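PDB 5ELH: RING finger protein unkempt homolog, which binds particular mRNA sequences through clustered CCCH zinc fingers and represses translation, shaping the early morphology of cortical neurons in the embryo. Local coordinates for residues R44-S56 and L127-A139. Sequence-based numbering, arbitrary orientation.
With SO4 (sulfate ion), chain G.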
ATOM      1  N   ARG A  44     -11.693   1.382  -3.296  1.00 17.38           N
ATOM      2  CA  ARG A  44     -11.103   2.559  -2.676  1.00 12.57           C
ATOM      3  C   ARG A  44     -11.870   3.793  -3.138  1.00 18.02           C
ATOM      4  O   ARG A  44     -12.122   3.938  -4.332  1.00 14.62           O
ATOM      5  CB  ARG A  44      -9.641   2.674  -3.102  1.00 13.92           C
ATOM      6  CG  ARG A  44      -8.890   3.796  -2.427  1.00 23.87           C
ATOM      7  CD  ARG A  44      -7.477   3.964  -2.981  1.00 31.68           C
ATOM      8  NE  ARG A  44      -6.779   5.052  -2.290  1.00 42.17           N
ATOM      9  CZ  ARG A  44      -5.563   5.495  -2.596  1.00 48.31           C
ATOM     10  NH1 ARG A  44      -4.885   4.949  -3.597  1.00 51.62           N
ATOM     11  NH2 ARG A  44      -5.024   6.490  -1.896  1.00 51.14           N
ATOM     12  N   SER A  45     -12.278   4.654  -2.204  1.00 18.65           N
ATOM     13  CA  SER A  45     -12.888   5.932  -2.589  1.00 15.55           C
ATOM     14  C   SER A  45     -11.768   6.885  -2.980  1.00 16.92           C
ATOM     15  O   SER A  45     -10.656   6.783  -2.464  1.00 17.14           O
ATOM     16  CB  SER A  45     -13.773   6.524  -1.479  1.00 15.74           C
ATOM     17  OG  SER A  45     -13.023   7.031  -0.378  1.00 15.51           O
ATOM     18  N   ILE A  46     -12.071   7.806  -3.897  1.00 12.06           N
ATOM     19  CA  ILE A  46     -11.069   8.638  -4.549  1.00 18.75           C
ATOM     20  C   ILE A  46     -11.662  10.018  -4.794  1.00 16.09           C
ATOM     21  O   ILE A  46     -12.763  10.124  -5.335  1.00 15.86           O
ATOM     22  CB  ILE A  46     -10.711   8.100  -5.967  1.00 20.27           C
ATOM     23  CG1 ILE A  46     -10.365   6.605  -5.955  1.00 31.94           C
ATOM     24  CG2 ILE A  46      -9.577   8.910  -6.585  1.00 19.01           C
ATOM     25  CD1 ILE A  46      -9.048   6.268  -5.323  1.00 41.28           C
ATOM     26  N   ARG A  47     -10.947  11.063  -4.402  1.00 15.45           N
ATOM     27  CA  ARG A  47     -11.330  12.428  -4.773  1.00 14.82           C
ATOM     28  C   ARG A  47     -10.646  12.762  -6.081  1.00 14.18           C
ATOM     29  O   ARG A  47      -9.419  12.839  -6.148  1.00 18.80           O
ATOM     30  CB  ARG A  47     -10.930  13.437  -3.688  1.00 14.86           C
ATOM     31  CG  ARG A  47     -11.271  14.896  -4.040  1.00 16.77           C
ATOM     32  CD  ARG A  47     -10.727  15.890  -3.016  1.00 18.76           C
ATOM     33  NE  ARG A  47     -10.904  17.282  -3.453  1.00 28.66           N
ATOM     34  CZ  ARG A  47     -10.042  17.958  -4.214  1.00 28.36           C
ATOM     35  NH1 ARG A  47      -8.924  17.383  -4.647  1.00 30.08           N
ATOM     36  NH2 ARG A  47     -10.299  19.218  -4.555  1.00 32.06           N
ATOM     37  N   ARG A  48     -11.442  12.936  -7.130  1.00 17.18           N
ATOM     38  CA  ARG A  48     -10.929  13.367  -8.419  1.00 20.50           C
ATOM     39  C   ARG A  48     -10.350  14.788  -8.350  1.00 18.55           C
ATOM     40  O   ARG A  48     -10.650  15.555  -7.438  1.00 17.51           O
ATOM     41  CB  ARG A  48     -12.054  13.339  -9.453  1.00 22.70           C
ATOM     42  CG  ARG A  48     -12.141  12.101 -10.321  1.00 32.15           C
ATOM     43  CD  ARG A  48     -12.294  10.826  -9.560  1.00 37.53           C
ATOM     44  NE  ARG A  48     -11.185   9.929  -9.861  1.00 41.12           N
ATOM     45  CZ  ARG A  48     -11.284   8.684 -10.334  1.00 23.42           C
ATOM     46  NH1 ARG A  48     -12.458   8.115 -10.591  1.00 27.39           N
ATOM     47  NH2 ARG A  48     -10.171   8.000 -10.543  1.00 28.77           N
ATOM     48  N   ARG A  49      -9.522  15.128  -9.331  1.00 23.17           N
ATOM     49  CA  ARG A  49      -8.921  16.454  -9.429  1.00 24.38           C
ATOM     50  C   ARG A  49      -9.974  17.566  -9.439  1.00 27.42           C
ATOM     51  O   ARG A  49      -9.737  18.647  -8.894  1.00 24.50           O
ATOM     52  CB  ARG A  49      -8.052  16.535 -10.686  1.00 34.01           C
ATOM     53  CG  ARG A  49      -7.147  17.753 -10.753  1.00 48.11           C
ATOM     54  CD  ARG A  49      -6.151  17.661 -11.917  1.00 58.87           C
ATOM     55  NE  ARG A  49      -4.814  17.247 -11.477  1.00 64.69           N
ATOM     56  CZ  ARG A  49      -4.396  15.984 -11.388  1.00 65.78           C
ATOM     57  NH1 ARG A  49      -5.203  14.974 -11.709  1.00 64.50           N
ATOM     58  NH2 ARG A  49      -3.161  15.728 -10.975  1.00 64.25           N
ATOM     59  N   ASP A  50     -11.135  17.303 -10.042  1.00 21.86           N
ATOM     60  CA  ASP A  50     -12.200  18.305 -10.103  1.00 27.06           C
ATOM     61  C   ASP A  50     -12.966  18.472  -8.782  1.00 23.72           C
ATOM     62  O   ASP A  50     -13.867  19.298  -8.683  1.00 20.06           O
ATOM     63  CB  ASP A  50     -13.174  18.016 -11.257  1.00 28.32           C
ATOM     64  CG  ASP A  50     -13.902  16.683 -11.116  1.00 26.92           C
ATOM     65  OD1 ASP A  50     -13.957  16.122 -10.013  1.00 23.26           O
ATOM     66  OD2 ASP A  50     -14.447  16.200 -12.132  1.00 27.79           O
ATOM     67  N   GLY A  51     -12.617  17.680  -7.771  1.00 16.93           N
ATOM     68  CA  GLY A  51     -13.237  17.816  -6.468  1.00 16.17           C
ATOM     69  C   GLY A  51     -14.386  16.857  -6.193  1.00 19.08           C
ATOM     70  O   GLY A  51     -14.910  16.829  -5.076  1.00 16.03           O
ATOM     71  N   THR A  52     -14.786  16.076  -7.195  1.00 18.36           N
ATOM     72  CA  THR A  52     -15.875  15.116  -7.024  1.00 14.11           C
ATOM     73  C   THR A  52     -15.289  13.752  -6.655  1.00 13.32           C
ATOM     74  O   THR A  52     -14.152  13.459  -6.994  1.00 16.89           O
ATOM     75  CB  THR A  52     -16.730  14.975  -8.306  1.00 14.41           C
ATOM     76  OG1 THR A  52     -15.935  14.411  -9.356  1.00 18.57           O
ATOM     77  CG2 THR A  52     -17.274  16.340  -8.748  1.00 23.14           C
ATOM     78  N   PHE A  53     -16.050  12.950  -5.925  1.00 12.85           N
ATOM     79  CA  PHE A  53     -15.627  11.591  -5.569  1.00 13.14           C
ATOM     80  C   PHE A  53     -15.898  10.636  -6.718  1.00 16.44           C
ATOM     81  O   PHE A  53     -16.827  10.852  -7.493  1.00 19.97           O
ATOM     82  CB  PHE A  53     -16.411  11.072  -4.373  1.00 13.29           C
ATOM     83  CG  PHE A  53     -15.971  11.639  -3.056  1.00 14.04           C
ATOM     84  CD1 PHE A  53     -14.640  11.621  -2.685  1.00 13.91           C
ATOM     85  CD2 PHE A  53     -16.898  12.179  -2.188  1.00 15.23           C
ATOM     86  CE1 PHE A  53     -14.243  12.129  -1.470  1.00 17.84           C
ATOM     87  CE2 PHE A  53     -16.506  12.699  -0.977  1.00 16.61           C
ATOM     88  CZ  PHE A  53     -15.176  12.678  -0.619  1.00 16.80           C
ATOM     89  N   ASN A  54     -15.128   9.551  -6.801  1.00 14.91           N
ATOM     90  CA  ASN A  54     -15.381   8.544  -7.826  1.00 18.35           C
ATOM     91  C   ASN A  54     -16.762   7.922  -7.631  1.00 16.90           C
ATOM     92  O   ASN A  54     -17.487   7.700  -8.597  1.00 17.70           O
ATOM     93  CB  ASN A  54     -14.277   7.486  -7.884  1.00 15.81           C
ATOM     94  CG  ASN A  54     -14.074   6.781  -6.567  1.00 17.08           C
ATOM     95  OD1 ASN A  54     -14.387   7.320  -5.501  1.00 13.73           O
ATOM     96  ND2 ASN A  54     -13.534   5.570  -6.629  1.00 15.13           N
ATOM     97  N   TYR A  55     -17.143   7.690  -6.383  1.00 20.14           N
ATOM     98  CA  TYR A  55     -18.504   7.289  -6.069  1.00 14.78           C
ATOM     99  C   TYR A  55     -19.009   7.936  -4.784  1.00 17.76           C
ATOM    100  O   TYR A  55     -18.229   8.258  -3.883  1.00 17.45           O
ATOM    101  CB  TYR A  55     -18.631   5.763  -5.988  1.00 14.22           C
ATOM    102  CG  TYR A  55     -17.844   5.083  -4.873  1.00 15.65           C
ATOM    103  CD1 TYR A  55     -18.382   4.936  -3.613  1.00 17.42           C
ATOM    104  CD2 TYR A  55     -16.581   4.548  -5.110  1.00 15.18           C
ATOM    105  CE1 TYR A  55     -17.679   4.294  -2.605  1.00 16.58           C
ATOM    106  CE2 TYR A  55     -15.867   3.915  -4.115  1.00 18.26           C
ATOM    107  CZ  TYR A  55     -16.423   3.790  -2.858  1.00 16.06           C
ATOM    108  OH  TYR A  55     -15.721   3.159  -1.848  1.00 20.54           O
ATOM    109  N   SER A  56     -20.327   8.098  -4.714  1.00 17.33           N
ATOM    110  CA  SER A  56     -20.990   8.780  -3.612  1.00 18.50           C
ATOM    111  C   SER A  56     -20.849   8.044  -2.288  1.00 19.16           C
ATOM    112  O   SER A  56     -20.889   6.816  -2.245  1.00 15.39           O
ATOM    113  CB  SER A  56     -22.475   8.928  -3.935  1.00 19.84           C
ATOM    114  OG  SER A  56     -23.207   9.338  -2.798  1.00 19.40           O
ATOM    115  N   LEU A 127      -9.552  10.939  15.646  1.00 25.27           N
ATOM    116  CA  LEU A 127     -10.441  11.562  14.662  1.00 27.82           C
ATOM    117  C   LEU A 127      -9.668  12.090  13.464  1.00 24.43           C
ATOM    118  O   LEU A 127      -8.513  12.489  13.586  1.00 30.67           O
ATOM    119  CB  LEU A 127     -11.205  12.725  15.290  1.00 26.41           C
ATOM    120  CG  LEU A 127     -12.303  12.363  16.283  1.00 30.88           C
ATOM    121  CD1 LEU A 127     -12.690  13.585  17.110  1.00 33.45           C
ATOM    122  CD2 LEU A 127     -13.509  11.803  15.552  1.00 35.16           C
ATOM    123  N   ARG A 128     -10.305  12.070  12.301  1.00 22.43           N
ATOM    124  CA  ARG A 128      -9.817  12.824  11.158  1.00 25.69           C
ATOM    125  C   ARG A 128     -10.936  13.721  10.666  1.00 25.88           C
ATOM    126  O   ARG A 128     -12.110  13.470  10.936  1.00 21.76           O
ATOM    127  CB  ARG A 128      -9.343  11.899  10.031  1.00 22.94           C
ATOM    128  CG  ARG A 128     -10.373  10.900   9.562  1.00 22.42           C
ATOM    129  CD  ARG A 128      -9.785   9.967   8.517  1.00 22.40           C
ATOM    130  NE  ARG A 128      -9.716  10.600   7.205  1.00 20.94           N
ATOM    131  CZ  ARG A 128     -10.726  10.667   6.338  1.00 22.62           C
ATOM    132  NH1 ARG A 128     -11.910  10.143   6.623  1.00 15.31           N
ATOM    133  NH2 ARG A 128     -10.552  11.284   5.178  1.00 16.84           N
ATOM    134  N   SER A 129     -10.565  14.777   9.953  1.00 24.24           N
ATOM    135  CA  SER A 129     -11.548  15.652   9.351  1.00 25.76           C
ATOM    136  C   SER A 129     -12.083  14.946   8.121  1.00 25.01           C
ATOM    137  O   SER A 129     -11.342  14.239   7.437  1.00 21.87           O
ATOM    138  CB  SER A 129     -10.908  16.977   8.960  1.00 28.76           C
ATOM    139  OG  SER A 129     -10.267  17.574  10.074  1.00 35.61           O
ATOM    140  N   PRO A 130     -13.381  15.113   7.844  1.00 21.13           N
ATOM    141  CA  PRO A 130     -13.864  14.547   6.590  1.00 17.66           C
ATOM    142  C   PRO A 130     -13.198  15.161   5.360  1.00 20.42           C
ATOM    143  O   PRO A 130     -12.615  16.245   5.433  1.00 19.87           O
ATOM    144  CB  PRO A 130     -15.368  14.859   6.615  1.00 19.17           C
ATOM    145  CG  PRO A 130     -15.591  15.771   7.751  1.00 24.21           C
ATOM    146  CD  PRO A 130     -14.474  15.609   8.693  1.00 22.06           C
ATOM    147  N   VAL A 131     -13.239  14.423   4.254  1.00 20.68           N
ATOM    148  CA  VAL A 131     -12.978  14.981   2.927  1.00 22.10           C
ATOM    149  C   VAL A 131     -14.350  15.117   2.280  1.00 22.97           C
ATOM    150  O   VAL A 131     -15.128  14.172   2.283  1.00 18.27           O
ATOM    151  CB  VAL A 131     -12.098  14.051   2.070  1.00 20.66           C
ATOM    152  CG1 VAL A 131     -12.085  14.491   0.593  1.00 22.12           C
ATOM    153  CG2 VAL A 131     -10.684  14.002   2.619  1.00 26.91           C
ATOM    154  N   TYR A 132     -14.645  16.291   1.731  1.00 19.43           N
ATOM    155  CA  TYR A 132     -15.958  16.560   1.180  1.00 14.88           C
ATOM    156  C   TYR A 132     -15.888  16.659  -0.343  1.00 18.76           C
ATOM    157  O   TYR A 132     -14.919  17.191  -0.891  1.00 19.74           O
ATOM    158  CB  TYR A 132     -16.486  17.887   1.721  1.00 18.93           C
ATOM    159  CG  TYR A 132     -16.789  17.928   3.208  1.00 22.57           C
ATOM    160  CD1 TYR A 132     -17.985  17.431   3.705  1.00 22.60           C
ATOM    161  CD2 TYR A 132     -15.904  18.510   4.104  1.00 25.16           C
ATOM    162  CE1 TYR A 132     -18.285  17.494   5.058  1.00 26.71           C
ATOM    163  CE2 TYR A 132     -16.196  18.580   5.463  1.00 24.42           C
ATOM    164  CZ  TYR A 132     -17.390  18.074   5.929  1.00 24.34           C
ATOM    165  OH  TYR A 132     -17.691  18.127   7.274  1.00 26.79           O
ATOM    166  N   ASP A 133     -16.922  16.151  -1.004  1.00 18.18           N
ATOM    167  CA  ASP A 133     -17.156  16.393  -2.436  1.00 14.28           C
ATOM    168  C   ASP A 133     -17.415  17.897  -2.640  1.00 15.98           C
ATOM    169  O   ASP A 133     -18.136  18.518  -1.853  1.00 17.68           O
ATOM    170  CB  ASP A 133     -18.369  15.572  -2.882  1.00 16.43           C
ATOM    171  CG  ASP A 133     -18.625  15.644  -4.379  1.00 22.86           C
ATOM    172  OD1 ASP A 133     -19.003  16.728  -4.870  1.00 20.10           O
ATOM    173  OD2 ASP A 133     -18.486  14.607  -5.061  1.00 20.71           O
ATOM    174  N   ILE A 134     -16.820  18.480  -3.678  1.00 18.31           N
ATOM    175  CA  ILE A 134     -16.978  19.909  -3.951  1.00 17.02           C
ATOM    176  C   ILE A 134     -18.463  20.305  -3.968  1.00 17.67           C
ATOM    177  O   ILE A 134     -18.822  21.414  -3.551  1.00 19.08           O
ATOM    178  CB  ILE A 134     -16.268  20.339  -5.271  1.00 17.61           C
ATOM    179  CG1 ILE A 134     -16.362  21.860  -5.493  1.00 19.14           C
ATOM    180  CG2 ILE A 134     -16.852  19.598  -6.457  1.00 19.11           C
ATOM    181  CD1 ILE A 134     -15.610  22.687  -4.474  1.00 28.61           C
ATOM    182  N   ARG A 135     -19.327  19.392  -4.407  1.00 18.85           N
ATOM    183  CA  ARG A 135     -20.764  19.644  -4.370  1.00 20.76           C
ATOM    184  C   ARG A 135     -21.272  19.849  -2.951  1.00 26.79           C
ATOM    185  O   ARG A 135     -22.034  20.785  -2.696  1.00 33.20           O
ATOM    186  CB  ARG A 135     -21.538  18.518  -5.039  1.00 20.93           C
ATOM    187  CG  ARG A 135     -21.488  18.597  -6.543  1.00 17.82           C
ATOM    188  CD  ARG A 135     -21.946  17.316  -7.182  1.00 16.41           C
ATOM    189  NE  ARG A 135     -21.024  16.217  -6.911  1.00 19.92           N
ATOM    190  CZ  ARG A 135     -21.083  15.040  -7.517  1.00 19.09           C
ATOM    191  NH1 ARG A 135     -22.029  14.814  -8.416  1.00 17.55           N
ATOM    192  NH2 ARG A 135     -20.200  14.101  -7.221  1.00 24.82           N
ATOM    193  N   GLU A 136     -20.852  18.996  -2.024  1.00 23.92           N
ATOM    194  CA  GLU A 136     -21.337  19.125  -0.655  1.00 23.73           C
ATOM    195  C   GLU A 136     -20.797  20.407  -0.025  1.00 22.20           C
ATOM    196  O   GLU A 136     -21.494  21.070   0.751  1.00 27.03           O
ATOM    197  CB  GLU A 136     -20.982  17.906   0.194  1.00 25.87           C
ATOM    198  CG  GLU A 136     -21.729  17.910   1.518  1.00 38.78           C
ATOM    199  CD  GLU A 136     -21.435  16.699   2.385  1.00 36.57           C
ATOM    200  OE1 GLU A 136     -20.727  15.781   1.913  1.00 25.86           O
ATOM    201  OE2 GLU A 136     -21.907  16.680   3.548  1.00 43.16           O
ATOM    202  N   LEU A 137     -19.567  20.770  -0.369  1.00 22.85           N
ATOM    203  CA  LEU A 137     -19.002  22.030   0.103  1.00 27.49           C
ATOM    204  C   LEU A 137     -19.856  23.225  -0.340  1.00 30.63           C
ATOM    205  O   LEU A 137     -20.018  24.194   0.408  1.00 23.64           O
ATOM    206  CB  LEU A 137     -17.555  22.197  -0.375  1.00 21.22           C
ATOM    207  CG  LEU A 137     -16.528  21.240   0.240  1.00 21.80           C
ATOM    208  CD1 LEU A 137     -15.182  21.370  -0.458  1.00 22.68           C
ATOM    209  CD2 LEU A 137     -16.365  21.493   1.740  1.00 25.70           C
ATOM    210  N   GLN A 138     -20.408  23.159  -1.553  1.00 29.94           N
ATOM    211  CA  GLN A 138     -21.245  24.245  -2.057  1.00 35.02           C
ATOM    212  C   GLN A 138     -22.550  24.329  -1.284  1.00 30.68           C
ATOM    213  O   GLN A 138     -22.960  25.404  -0.867  1.00 33.16           O
ATOM    214  CB  GLN A 138     -21.569  24.056  -3.540  1.00 40.91           C
ATOM    215  CG  GLN A 138     -20.479  24.505  -4.484  1.00 47.43           C
ATOM    216  CD  GLN A 138     -20.895  24.389  -5.936  1.00 59.96           C
ATOM    217  OE1 GLN A 138     -21.620  25.245  -6.455  1.00 64.13           O
ATOM    218  NE2 GLN A 138     -20.442  23.325  -6.603  1.00 58.31           N
ATOM    219  N   ALA A 139     -23.201  23.186  -1.101  1.00 25.00           N
ATOM    220  CA  ALA A 139     -24.496  23.160  -0.437  1.00 32.72           C
ATOM    221  C   ALA A 139     -24.354  23.522   1.038  1.00 35.27           C
ATOM    222  O   ALA A 139     -25.221  24.189   1.601  1.00 39.50           O
ATOM    223  CB  ALA A 139     -25.137  21.798  -0.590  1.00 37.41           C
TER
HETATM  224  S   SO4 G 204      -8.476  12.891 -12.410  1.00 41.72           S
HETATM  225  O1  SO4 G 204      -9.667  13.416 -13.072  1.00 42.32           O
HETATM  226  O2  SO4 G 204      -8.428  11.443 -12.593  1.00 45.91           O
HETATM  227  O3  SO4 G 204      -8.519  13.179 -10.978  1.00 37.28           O
HETATM  228  O4  SO4 G 204      -7.288  13.504 -12.998  1.00 42.19           O
HETATM  229  O   HOH W   1     -13.468  18.000  -2.881  1.00 18.21           O
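Asp133 and Phe53 carry much of this meeting between the hairpin-like loop 44-56, turned at Arg48-Gly51, and the start of helix 134-142. Asp133 is best followed outward. Its CB lies beside the Phe53 ring, 3.8 Å from CD2. The carboxylate runs past the ring toward the loop backbone because CG stands anti to the backbone N (chi1 -175°), and its plane is 66° from that of the ring. OD1 caps the helix, accepting Arg135 N at 2.7 Å through its anti lone pair, and also takes Arg135 NE. OD2 receives Phe53 N at 3.1 Å from above the carboxylate plane, while Arg135 NH2 reaches it from the opposite face. Aspartate suits the place because its short side chain can cap the helix and still offer its second oxygen to the loop. The bend of Arg135 at chi3 (-67°) brings NE and NH2 side-on to the two oxygens, and Thr52 CG2 lies over one face of its guanidinium.

Phe53 supplies the apolar side of the contact. Its CZ touches Val131 CG1 at 3.8 Å, and the ring edge faces Val131 O; His92 meets the same ring edge-to-face. Gly51 has a positive phi, which suits glycine, and, lacking a side chain, it lets Ile134 CB and CG2 sit close against its backbone. Its O accepts Ile134 N at 2.9 Å, and a water joins that O to Tyr132 O and Arg47 NE. Asp50 OD1 closes an Asx turn with Thr52 N and also binds Thr52 OG1 at 2.7 Å.

Thus helix 134-142 is tied to the linker region between zinc-binding residues His36 and Cys61. Four donors share one carboxylate, so Asp133 is probably kept anionic, with the Arg135 charge and the helix N-terminus both favouring that state.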